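PDB 3TP4: computational Design of Enzyme from Synthetic construct, which was designed computationally to carry an activated serine-containing catalytic triad, apparently on a TIM-barrel glycosidase scaffold, its activity not being established. Local coordinates for residues P373-A378 against V393-G398. Numbering follows the deposited sequence.
Sequences PVVHIA and VRVRVG
Strands 374-378 and 393-398 run antiparallel, joined by two hydrogen-bonded pairs. In the more regular one, His376 N reaches Arg396 O at 3.0 Å in the carbonyl plane, while Arg396 N returns to His376 O at 2.9 Å, nearly along the C=O axis (173°). Val374 and Gly398 form the other pair: Gly398 N lies in the plane of the Val374 carbonyl, but Val374 N sits above that of Gly398. A weak bond from Ala378 N to Arg394 O, bent to 126° at the hydrogen, follows them, and Arg394 also pairs through its backbone with Ser379.

On the face carrying His376 and Arg396, the two side chains cross obliquely. His376 CG takes the crowded position between backbone N and carbonyl carbon (chi1 60°), which brings the imidazole back over its partner; Arg396 CB lies over one ring face, a CH-pi contact 3.9 Å from the centroid, and Arg396 CG comes 3.4 Å from His376 NE2. The arginine chain then bends at chi2 and leads its guanidinium away to a salt bridge with Asp206 and a bond to Leu427 O. Both ring nitrogens are gripped by carboxylates, ND1 by Glu195 and NE2 by Glu202, which would favour a protonated imidazole. An alanine at this position has neither the ring over Arg396 CB nor the nitrogens bound by Glu195 and Glu202, and would probably loosen the strand pair's hold on helix 190-207.

On the other face, Val375 CG2 meets Val395 CG1 at 3.6 Å and Val397 CG2 at 3.9 Å, and Ile377 CG1 touches Val395 CG2.

This valine-isoleucine face packs into the Ig-like beta-sandwich against strands 446-453 and 456-466. The His376 face instead meets helix 190-207 of the TIM-barrel domain, so the strand pair forms part of the interface between the two domains.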
loop_
_atom_site.group_PDB
_atom_site.type_symbol
_atom_site.label_atom_id
_atom_site.label_comp_id
_atom_site.label_asym_id
_atom_site.label_seq_id
_atom_site.Cartn_x
_atom_site.Cartn_y
_atom_site.Cartn_z
ATOM N N PRO A 373 8.448 16.621 10.899
ATOM C CA PRO A 373 7.941 16.395 12.259
ATOM C C PRO A 373 6.431 16.119 12.211
ATOM O O PRO A 373 5.710 16.760 11.449
ATOM C CB PRO A 373 8.231 17.721 12.962
ATOM C CG PRO A 373 9.420 18.279 12.218
ATOM C CD PRO A 373 9.187 17.891 10.780
ATOM N N VAL A 374 5.963 15.156 12.997
ATOM C CA VAL A 374 4.547 14.805 13.002
ATOM C C VAL A 374 4.072 14.464 14.418
ATOM O O VAL A 374 4.824 13.904 15.213
ATOM C CB VAL A 374 4.274 13.620 12.032
ATOM C CG1 VAL A 374 5.004 12.362 12.495
ATOM C CG2 VAL A 374 2.784 13.369 11.891
ATOM N N VAL A 375 2.839 14.835 14.748
ATOM C CA VAL A 375 2.241 14.385 15.995
ATOM C C VAL A 375 0.878 13.766 15.697
ATOM O O VAL A 375 0.082 14.305 14.923
ATOM C CB VAL A 375 2.170 15.498 17.086
ATOM C CG1 VAL A 375 1.338 16.708 16.621
ATOM C CG2 VAL A 375 1.614 14.940 18.402
ATOM N N HIS A 376 0.625 12.602 16.278
ATOM C CA HIS A 376 -0.709 12.023 16.194
ATOM C C HIS A 376 -1.039 11.229 17.455
ATOM O O HIS A 376 -0.151 10.731 18.155
ATOM C CB HIS A 376 -0.891 11.170 14.921
ATOM C CG HIS A 376 0.063 10.026 14.813
ATOM N ND1 HIS A 376 -0.309 8.722 15.057
ATOM C CD2 HIS A 376 1.372 9.986 14.455
ATOM C CE1 HIS A 376 0.733 7.928 14.870
ATOM N NE2 HIS A 376 1.763 8.670 14.501
ATOM N N ILE A 377 -2.327 11.142 17.747
ATOM C CA ILE A 377 -2.810 10.412 18.911
ATOM C C ILE A 377 -3.188 8.999 18.491
ATOM O O ILE A 377 -4.210 8.796 17.844
ATOM C CB ILE A 377 -4.046 11.117 19.531
ATOM C CG1 ILE A 377 -3.660 12.521 20.019
ATOM C CG2 ILE A 377 -4.616 10.270 20.672
ATOM C CD1 ILE A 377 -4.867 13.497 20.240
ATOM N N ALA A 378 -2.350 8.029 18.846
ATOM C CA ALA A 378 -2.571 6.637 18.456
ATOM C C ALA A 378 -3.735 6.027 19.219
ATOM O O ALA A 378 -4.396 5.112 18.723
ATOM C CB ALA A 378 -1.308 5.805 18.695
ATOM N N VAL A 393 -3.958 7.004 27.027
ATOM C CA VAL A 393 -3.723 7.911 25.913
ATOM C C VAL A 393 -2.302 7.684 25.412
ATOM O O VAL A 393 -1.348 7.669 26.201
ATOM C CB VAL A 393 -3.863 9.388 26.321
ATOM C CG1 VAL A 393 -3.526 10.283 25.146
ATOM C CG2 VAL A 393 -5.277 9.695 26.833
ATOM N N ARG A 394 -2.163 7.481 24.108
ATOM C CA ARG A 394 -0.843 7.295 23.512
ATOM C C ARG A 394 -0.657 8.332 22.425
ATOM O O ARG A 394 -1.467 8.428 21.511
ATOM C CB ARG A 394 -0.719 5.901 22.885
ATOM C CG ARG A 394 -0.765 4.753 23.891
ATOM C CD ARG A 394 -0.821 3.388 23.172
ATOM N NE ARG A 394 -0.859 2.285 24.129
ATOM C CZ ARG A 394 -1.973 1.817 24.690
ATOM N NH1 ARG A 394 -3.153 2.342 24.378
ATOM N NH2 ARG A 394 -1.906 0.821 25.562
ATOM N N VAL A 395 0.417 9.103 22.529
ATOM C CA VAL A 395 0.765 10.060 21.497
ATOM C C VAL A 395 2.127 9.720 20.893
ATOM O O VAL A 395 3.107 9.475 21.616
ATOM C CB VAL A 395 0.815 11.497 22.055
ATOM C CG1 VAL A 395 1.250 12.472 20.954
ATOM C CG2 VAL A 395 -0.559 11.903 22.643
ATOM N N ARG A 396 2.172 9.704 19.568
ATOM C CA ARG A 396 3.413 9.537 18.818
ATOM C C ARG A 396 3.874 10.910 18.303
ATOM O O ARG A 396 3.138 11.608 17.603
ATOM C CB ARG A 396 3.191 8.565 17.652
ATOM C CG ARG A 396 4.363 8.402 16.679
ATOM C CD ARG A 396 5.653 8.069 17.383
ATOM N NE ARG A 396 6.770 7.926 16.449
ATOM C CZ ARG A 396 8.019 7.647 16.812
ATOM N NH1 ARG A 396 8.330 7.485 18.099
ATOM N NH2 ARG A 396 8.964 7.532 15.893
ATOM N N VAL A 397 5.084 11.304 18.671
ATOM C CA VAL A 397 5.696 12.477 18.062
ATOM C C VAL A 397 6.943 12.004 17.339
ATOM O O VAL A 397 7.877 11.505 17.971
ATOM C CB VAL A 397 6.101 13.524 19.110
ATOM C CG1 VAL A 397 6.495 14.824 18.419
ATOM C CG2 VAL A 397 4.969 13.755 20.096
ATOM N N GLY A 398 6.960 12.156 16.021
ATOM C CA GLY A 398 8.087 11.699 15.227
ATOM C C GLY A 398 8.836 12.809 14.503
ATOM O O GLY A 398 8.308 13.899 14.255
#